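Local coordinates for protein N-acetylmuramoyl-L-alanine amidase (Peptoclostridium difficile, PDB 4RN7) that probably cleaves, through this Amidase_3 domain, the amide bond between N-acetylmuramic acid and L-alanine in peptidoglycan, using zinc, at residues A92-K102 with V122-N133; L63-N71 with F134-M142. All coordinates share one frame; numbering follows the deposited sequence. Where two conformers were deposited one is given.

Contact 1 (A92-K102 with V122-N133); sequences ATGIETWYRNK and VKVRDRGIVENN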
# COMPACT_ATOMS: atom_id res chain seq x y z
N ALA A 92 -9.21 -13.32 -10.84
CA ALA A 92 -7.81 -12.88 -10.76
C ALA A 92 -7.20 -13.02 -9.37
O ALA A 92 -7.90 -12.85 -8.37
CB ALA A 92 -7.67 -11.45 -11.23
N THR A 93 -5.90 -13.33 -9.29
CA THR A 93 -5.23 -13.39 -7.99
C THR A 93 -3.86 -12.75 -7.99
O THR A 93 -3.25 -12.58 -9.05
CB THR A 93 -5.05 -14.84 -7.51
OG1 THR A 93 -4.28 -15.56 -8.48
CG2 THR A 93 -6.39 -15.51 -7.29
N GLY A 94 -3.37 -12.39 -6.81
CA GLY A 94 -1.99 -11.96 -6.67
C GLY A 94 -1.83 -10.50 -6.33
O GLY A 94 -2.79 -9.72 -6.31
N ILE A 95 -0.58 -10.11 -6.09
CA ILE A 95 -0.27 -8.76 -5.66
C ILE A 95 0.62 -8.08 -6.71
O ILE A 95 1.51 -8.73 -7.27
CB ILE A 95 0.45 -8.82 -4.31
CG1 ILE A 95 -0.53 -9.28 -3.22
CG2 ILE A 95 1.06 -7.47 -3.93
CD1 ILE A 95 0.07 -9.33 -1.83
N GLU A 96 0.38 -6.80 -6.97
CA GLU A 96 1.25 -6.03 -7.85
C GLU A 96 1.50 -4.70 -7.18
O GLU A 96 0.72 -4.26 -6.34
CB GLU A 96 0.60 -5.80 -9.22
CG GLU A 96 -0.77 -5.15 -9.17
CD GLU A 96 -1.43 -5.10 -10.54
OE1 GLU A 96 -1.45 -6.14 -11.22
OE2 GLU A 96 -1.92 -4.02 -10.94
N THR A 97 2.60 -4.04 -7.54
CA THR A 97 2.93 -2.76 -6.93
C THR A 97 3.11 -1.71 -8.02
O THR A 97 3.83 -1.93 -8.99
CB THR A 97 4.22 -2.88 -6.12
OG1 THR A 97 4.02 -3.82 -5.06
CG2 THR A 97 4.60 -1.52 -5.52
N TRP A 98 2.43 -0.57 -7.87
CA TRP A 98 2.47 0.50 -8.85
C TRP A 98 3.47 1.59 -8.46
O TRP A 98 3.72 1.80 -7.27
CB TRP A 98 1.11 1.19 -8.95
CG TRP A 98 -0.04 0.32 -9.38
CD1 TRP A 98 0.01 -0.99 -9.75
CD2 TRP A 98 -1.41 0.73 -9.47
NE1 TRP A 98 -1.27 -1.43 -10.08
CE2 TRP A 98 -2.15 -0.39 -9.90
CE3 TRP A 98 -2.08 1.93 -9.21
CZ2 TRP A 98 -3.54 -0.33 -10.09
CZ3 TRP A 98 -3.46 1.98 -9.41
CH2 TRP A 98 -4.17 0.86 -9.84
N TYR A 99 4.01 2.27 -9.47
CA TYR A 99 4.81 3.48 -9.27
C TYR A 99 4.48 4.45 -10.40
O TYR A 99 3.96 4.04 -11.44
CB TYR A 99 6.31 3.15 -9.23
CG TYR A 99 6.84 2.52 -10.49
CD1 TYR A 99 6.70 1.16 -10.72
CD2 TYR A 99 7.49 3.28 -11.45
CE1 TYR A 99 7.19 0.57 -11.87
CE2 TYR A 99 7.99 2.69 -12.61
CZ TYR A 99 7.83 1.34 -12.81
OH TYR A 99 8.33 0.77 -13.96
N ARG A 100 4.78 5.74 -10.21
CA ARG A 100 4.39 6.76 -11.19
C ARG A 100 5.08 6.57 -12.54
O ARG A 100 6.19 6.05 -12.60
CB ARG A 100 4.65 8.18 -10.67
CG ARG A 100 6.07 8.70 -10.88
CD ARG A 100 6.24 10.15 -10.42
NE ARG A 100 5.87 10.30 -9.01
CZ ARG A 100 6.72 10.12 -7.99
NH1 ARG A 100 6.29 10.25 -6.74
NH2 ARG A 100 7.99 9.80 -8.23
N ASN A 101 4.40 6.98 -13.61
CA ASN A 101 4.94 6.87 -14.96
C ASN A 101 6.38 7.37 -15.08
O ASN A 101 6.68 8.49 -14.66
CB ASN A 101 4.07 7.65 -15.95
CG ASN A 101 2.74 6.97 -16.23
OD1 ASN A 101 2.51 5.82 -15.84
ND2 ASN A 101 1.85 7.68 -16.91
N LYS A 102 7.25 6.55 -15.67
CA LYS A 102 8.63 6.93 -15.99
C LYS A 102 9.42 7.45 -14.79
O LYS A 102 10.26 8.35 -14.93
CB LYS A 102 8.65 7.98 -17.11
CG LYS A 102 8.13 7.47 -18.45
CD LYS A 102 8.07 8.61 -19.46
CE LYS A 102 8.09 8.08 -20.89
NZ LYS A 102 8.09 9.21 -21.87
N VAL A 122 4.36 -13.75 1.88
CA VAL A 122 3.00 -14.31 1.78
C VAL A 122 2.91 -15.38 0.70
O VAL A 122 1.97 -16.18 0.69
CB VAL A 122 1.93 -13.22 1.55
CG1 VAL A 122 1.64 -12.49 2.84
CG2 VAL A 122 2.39 -12.26 0.49
N LYS A 123 3.89 -15.38 -0.20
CA LYS A 123 4.00 -16.44 -1.22
C LYS A 123 2.73 -16.49 -2.07
O LYS A 123 2.09 -17.53 -2.23
CB LYS A 123 4.32 -17.81 -0.60
CG LYS A 123 5.67 -17.87 0.12
CD LYS A 123 5.49 -17.97 1.62
N VAL A 124 2.38 -15.31 -2.57
CA VAL A 124 1.22 -15.07 -3.41
C VAL A 124 1.75 -14.97 -4.82
O VAL A 124 2.97 -14.93 -5.04
CB VAL A 124 0.58 -13.73 -3.05
CG1 VAL A 124 -0.03 -13.79 -1.68
CG2 VAL A 124 1.62 -12.63 -3.10
N ARG A 125 0.84 -14.92 -5.78
CA ARG A 125 1.20 -14.81 -7.18
C ARG A 125 1.86 -13.46 -7.42
O ARG A 125 1.34 -12.43 -7.00
CB ARG A 125 -0.06 -14.96 -8.03
CG ARG A 125 0.12 -14.75 -9.51
CD ARG A 125 -1.07 -15.35 -10.25
NE ARG A 125 -1.24 -14.76 -11.58
CZ ARG A 125 -0.71 -15.27 -12.68
NH1 ARG A 125 0.03 -16.37 -12.63
NH2 ARG A 125 -0.91 -14.66 -13.85
N ASP A 126 3.02 -13.48 -8.08
CA ASP A 126 3.81 -12.27 -8.31
C ASP A 126 3.39 -11.59 -9.62
O ASP A 126 3.82 -11.99 -10.71
CB ASP A 126 5.30 -12.65 -8.30
CG ASP A 126 6.23 -11.48 -8.53
OD1 ASP A 126 5.76 -10.32 -8.61
OD2 ASP A 126 7.45 -11.72 -8.63
N ARG A 127 2.53 -10.59 -9.52
CA ARG A 127 2.04 -9.85 -10.68
C ARG A 127 3.02 -8.77 -11.12
O ARG A 127 2.79 -8.08 -12.12
CB ARG A 127 0.66 -9.24 -10.40
CG ARG A 127 -0.41 -10.27 -10.07
CD ARG A 127 -1.76 -9.62 -9.75
NE ARG A 127 -2.33 -8.91 -10.90
CZ ARG A 127 -3.11 -9.49 -11.80
NH1 ARG A 127 -3.42 -10.77 -11.71
NH2 ARG A 127 -3.57 -8.78 -12.82
N GLY A 128 4.13 -8.62 -10.39
CA GLY A 128 5.19 -7.71 -10.78
C GLY A 128 4.90 -6.27 -10.42
O GLY A 128 4.03 -5.99 -9.60
N ILE A 129 5.64 -5.35 -11.04
CA ILE A 129 5.46 -3.93 -10.81
C ILE A 129 4.92 -3.26 -12.07
O ILE A 129 5.15 -3.75 -13.19
CB ILE A 129 6.77 -3.26 -10.36
CG1 ILE A 129 7.83 -3.32 -11.47
CG2 ILE A 129 7.29 -3.91 -9.09
CD1 ILE A 129 9.11 -2.54 -11.15
N VAL A 130 4.18 -2.16 -11.89
CA VAL A 130 3.44 -1.54 -12.98
C VAL A 130 3.55 -0.02 -12.90
O VAL A 130 3.43 0.55 -11.82
CB VAL A 130 1.93 -1.87 -12.88
CG1 VAL A 130 1.17 -1.35 -14.08
CG2 VAL A 130 1.71 -3.36 -12.72
N GLU A 131 3.78 0.64 -14.03
CA GLU A 131 3.63 2.10 -14.07
C GLU A 131 2.15 2.46 -14.04
O GLU A 131 1.33 1.85 -14.74
CB GLU A 131 4.27 2.67 -15.33
CG GLU A 131 5.78 2.72 -15.30
CD GLU A 131 6.39 3.12 -16.63
OE1 GLU A 131 5.78 2.80 -17.68
OE2 GLU A 131 7.46 3.75 -16.63
N ASN A 132 1.80 3.47 -13.25
CA ASN A 132 0.42 3.92 -13.19
C ASN A 132 0.37 5.40 -12.84
O ASN A 132 1.07 5.86 -11.94
CB ASN A 132 -0.36 3.12 -12.15
CG ASN A 132 -1.86 3.35 -12.26
OD1 ASN A 132 -2.37 4.40 -11.87
ND2 ASN A 132 -2.58 2.35 -12.78
N ASN A 133 -0.49 6.14 -13.54
CA ASN A 133 -0.57 7.59 -13.36
C ASN A 133 -1.48 8.05 -12.22
O ASN A 133 -1.85 9.23 -12.16
CB ASN A 133 -1.02 8.24 -14.67
CG ASN A 133 -0.38 9.60 -14.90
OD1 ASN A 133 0.78 9.82 -14.55
ND2 ASN A 133 -1.14 10.51 -15.50
O HOH W 1 -4.82 -13.64 -12.10
O HOH W 2 9.54 2.22 -15.65

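Contact 2 (L63-N71 with F134-M142); sequences LKDRAILAN and FEVLRESNM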
# COMPACT_ATOMS: atom_id res chain seq x y z
N LEU A 63 -7.95 12.55 -3.53
CA LEU A 63 -6.62 12.17 -4.01
C LEU A 63 -5.65 13.35 -3.92
O LEU A 63 -4.50 13.18 -3.49
CB LEU A 63 -6.68 11.67 -5.46
CG LEU A 63 -7.58 10.46 -5.67
CD1 LEU A 63 -7.55 10.00 -7.13
CD2 LEU A 63 -7.14 9.34 -4.74
N LYS A 64 -6.13 14.53 -4.30
CA LYS A 64 -5.33 15.74 -4.23
C LYS A 64 -4.84 15.95 -2.80
O LYS A 64 -3.66 16.21 -2.56
CB LYS A 64 -6.14 16.95 -4.70
CG LYS A 64 -5.39 18.28 -4.60
CD LYS A 64 -6.21 19.41 -5.19
CE LYS A 64 -5.43 20.71 -5.16
NZ LYS A 64 -6.25 21.85 -5.63
N ASP A 65 -5.75 15.80 -1.84
CA ASP A 65 -5.41 16.01 -0.44
C ASP A 65 -4.36 15.00 0.07
O ASP A 65 -3.50 15.37 0.86
CB ASP A 65 -6.65 15.99 0.45
CG ASP A 65 -7.40 17.32 0.44
OD1 ASP A 65 -6.97 18.26 -0.28
OD2 ASP A 65 -8.43 17.45 1.16
N ARG A 66 -4.43 13.75 -0.38
CA ARG A 66 -3.44 12.76 0.06
C ARG A 66 -2.04 13.14 -0.38
O ARG A 66 -1.09 13.03 0.40
CB ARG A 66 -3.80 11.36 -0.45
CG ARG A 66 -5.09 10.84 0.14
CD ARG A 66 -5.67 9.66 -0.62
NE ARG A 66 -7.05 9.39 -0.18
CZ ARG A 66 -7.41 8.36 0.58
NH1 ARG A 66 -6.51 7.48 1.01
NH2 ARG A 66 -8.69 8.22 0.92
N ALA A 67 -1.90 13.61 -1.61
CA ALA A 67 -0.59 14.02 -2.11
C ALA A 67 -0.12 15.26 -1.37
O ALA A 67 1.06 15.41 -1.06
CB ALA A 67 -0.63 14.27 -3.62
N ILE A 68 -1.04 16.17 -1.07
CA ILE A 68 -0.68 17.35 -0.30
C ILE A 68 -0.19 16.96 1.09
O ILE A 68 0.87 17.43 1.53
CB ILE A 68 -1.85 18.35 -0.20
CG1 ILE A 68 -2.07 19.05 -1.55
CG2 ILE A 68 -1.60 19.41 0.89
CD1 ILE A 68 -3.31 19.90 -1.59
N LEU A 69 -0.93 16.09 1.78
CA LEU A 69 -0.53 15.63 3.11
C LEU A 69 0.84 14.97 3.06
O LEU A 69 1.69 15.25 3.90
CB LEU A 69 -1.56 14.65 3.69
CG LEU A 69 -2.92 15.26 4.03
CD1 LEU A 69 -3.95 14.17 4.30
CD2 LEU A 69 -2.81 16.24 5.20
N ALA A 70 1.05 14.08 2.09
CA ALA A 70 2.34 13.41 1.94
C ALA A 70 3.45 14.43 1.74
O ALA A 70 4.50 14.37 2.40
CB ALA A 70 2.31 12.41 0.76
N ASN A 71 3.23 15.37 0.83
CA ASN A 71 4.25 16.37 0.52
C ASN A 71 4.56 17.24 1.73
O ASN A 71 5.73 17.49 2.03
CB ASN A 71 3.83 17.22 -0.68
CG ASN A 71 3.86 16.44 -1.99
OD1 ASN A 71 4.53 15.42 -2.10
ND2 ASN A 71 3.14 16.92 -2.99
N PHE A 134 -1.83 7.13 -11.31
CA PHE A 134 -2.66 7.44 -10.14
C PHE A 134 -2.21 8.73 -9.46
O PHE A 134 -1.03 8.90 -9.15
CB PHE A 134 -2.60 6.27 -9.16
CG PHE A 134 -3.54 6.38 -7.99
CD1 PHE A 134 -4.92 6.40 -8.19
CD2 PHE A 134 -3.05 6.43 -6.69
CE1 PHE A 134 -5.80 6.49 -7.10
CE2 PHE A 134 -3.92 6.51 -5.59
CZ PHE A 134 -5.29 6.54 -5.81
N GLU A 135 -3.16 9.64 -9.23
CA GLU A 135 -2.83 11.00 -8.80
C GLU A 135 -1.94 11.06 -7.55
O GLU A 135 -1.02 11.88 -7.48
CB GLU A 135 -4.10 11.84 -8.60
CG GLU A 135 -3.82 13.30 -8.21
CD GLU A 135 -5.05 14.17 -8.23
OE1 GLU A 135 -6.16 13.67 -8.52
OE2 GLU A 135 -4.91 15.38 -7.96
N VAL A 136 -2.20 10.18 -6.58
CA VAL A 136 -1.40 10.18 -5.35
C VAL A 136 0.07 9.89 -5.64
O VAL A 136 0.96 10.47 -5.00
CB VAL A 136 -1.97 9.22 -4.29
CG1 VAL A 136 -1.13 9.26 -3.02
CG2 VAL A 136 -3.40 9.59 -3.95
N LEU A 137 0.33 9.02 -6.61
CA LEU A 137 1.70 8.73 -7.01
C LEU A 137 2.25 9.88 -7.84
O LEU A 137 3.39 10.33 -7.64
CB LEU A 137 1.75 7.45 -7.86
CG LEU A 137 1.19 6.19 -7.20
CD1 LEU A 137 1.35 4.98 -8.12
CD2 LEU A 137 1.87 5.93 -5.87
N ARG A 138 1.44 10.35 -8.78
CA ARG A 138 1.86 11.36 -9.74
C ARG A 138 2.24 12.69 -9.08
O ARG A 138 3.23 13.32 -9.48
CB ARG A 138 0.76 11.59 -10.77
CG ARG A 138 1.16 12.52 -11.90
CD ARG A 138 -0.01 12.82 -12.81
NE ARG A 138 -1.02 13.64 -12.15
CZ ARG A 138 -2.29 13.28 -12.00
NH1 ARG A 138 -2.72 12.12 -12.49
NH2 ARG A 138 -3.15 14.09 -11.38
N GLU A 139 1.46 13.10 -8.09
CA GLU A 139 1.62 14.43 -7.51
C GLU A 139 2.39 14.45 -6.18
O GLU A 139 2.60 15.52 -5.61
CB GLU A 139 0.26 15.12 -7.34
CG GLU A 139 -0.54 15.24 -8.64
CD GLU A 139 0.11 16.15 -9.66
OE1 GLU A 139 0.99 16.95 -9.29
OE2 GLU A 139 -0.27 16.07 -10.85
N SER A 140 2.81 13.28 -5.70
CA SER A 140 3.69 13.24 -4.53
C SER A 140 5.16 13.49 -4.92
O SER A 140 5.58 13.17 -6.04
CB SER A 140 3.53 11.92 -3.77
OG SER A 140 3.56 10.82 -4.65
N ASN A 141 5.93 14.07 -4.00
CA ASN A 141 7.28 14.54 -4.29
C ASN A 141 8.42 13.60 -3.92
O ASN A 141 9.59 13.93 -4.13
CB ASN A 141 7.52 15.89 -3.60
CG ASN A 141 6.66 16.99 -4.15
OD1 ASN A 141 6.29 16.97 -5.33
ND2 ASN A 141 6.33 17.97 -3.31
N MSE A 142 8.09 12.44 -3.37
CA MSE A 142 9.12 11.52 -2.92
C MSE A 142 8.85 10.17 -3.56
O MSE A 142 7.79 9.99 -4.17
CB MSE A 142 9.11 11.42 -1.39
CG MSE A 142 7.95 10.66 -0.77
SE MSE A 142 6.16 11.46 -0.88
CE MSE A 142 6.53 13.18 -0.04

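Contact 1 (A92-K102 with V122-N133)
Ile95 N donates to Arg125 O and Ile95 O accepts Arg127 N, opening a parallel pairing in which strand 95-99 runs beside strand 126-131, the axes 4.6 Å apart and 21° askew. A beta bulge at Arg127 and Gly128 slips the register by one residue, and Thr97 N donates to Gly128 O while its O accepts Val130 N. Tyr99 N donates to Val130 O and its O accepts Asn132 N. Gly128 N turns back to Asp126 OD1 in an Asx turn, an oxygen also bonded by Gln115 of helix 107-122. That helix makes the crossover of this beta-alpha-beta unit, which leaves strand 126-131 at the border of the mixed sheet.

On one side of the ladder Arg127 NE meets Glu96 OE1 at 2.9 Å, nearly straight and in the guanidinium plane, while NH1 reaches Thr93 O at 3.2 Å. CD rests against Gly94 C, and the bend at chi3 (64°) turns NE toward Glu96. Trp98 NE1 holds the other carboxylate oxygen, Glu96 OE2, at 2.8 Å in the ring plane, gripping the carboxylate from a second direction. The Asn132 amide stacks on the indole, planes 7° apart, its CG 3.4 Å from Trp98 CE3, while its OD1 accepts Phe134 N. On the other side, Tyr99 CE1 touches Ile129 CD1 at 3.7 Å, and a water joins Tyr99 OH to Glu131 OE2, which also accepts Lys102 N at 3.0 Å.

Contact 2 (L63-N71 with F134-M142)
Asn71 grips Glu139 and Asn141 with both ends of its amide. Its ND2 donates to Glu139 O at 3.0 Å, a bond that lies close to the amide plane of Asn71 and in the plane of the accepting carbonyl. Its OD1 takes Asn141 N at 2.7 Å, with the donor somewhat tilted from the amide's carbonyl plane. The Asn141 side chain then lies across it, the two amide planes only 4° apart and stacked, with Asn141 ND2 3.2 Å from Asn71 CG.

Beside this clamp, Ala67 CB sits against Glu139 CB at 3.9 Å, the small side chain letting the backbones approach. At the other end Leu63 packs against Phe134 and Val136: with CG anti to its carbonyl carbon (chi1 -59°), CD2 reaches Phe134 CZ at 3.5 Å and Val136 CG2 at 3.8 Å. The CE of selenomethionine Met142 rests on Ala70 O at 3.4 Å.

Further out, Leu78 of strand 77-84 packs against Ala70, Val136, Ser140 and Met142, so both helices share a floor on the sheet. Arg66 is fixed by a salt bridge to Asp9 and by His12 O, and Phe134 meets the ring of the zinc ligand His82 at a steep angle. Helix segments 63-71 and 135-139, crossing at -39°, thus cover one face of the amidase's mixed sheet alongside its zinc site.

How the contacts relate
Strand 126-131 of contact 1 leads through Asn132 and Asn133 straight into helix 135-139 of contact 2. Arg100 ties the two together again: its NE lies 2.8 Å from Leu137 O and its NH1 3.0 Å from Met142 O, both probable hydrogen bonds, although the contact centres are 19 Å apart. Both approach the zinc held by His12, Glu28 and His82: the side chain of Trp98 is about 7 Å from the metal and that of Phe134 about 6 Å. Arg100 also forms a salt bridge with a bound EPE, probably from the crystallisation liquor, and the Asn141 side chain lies about 4 Å from an EPE.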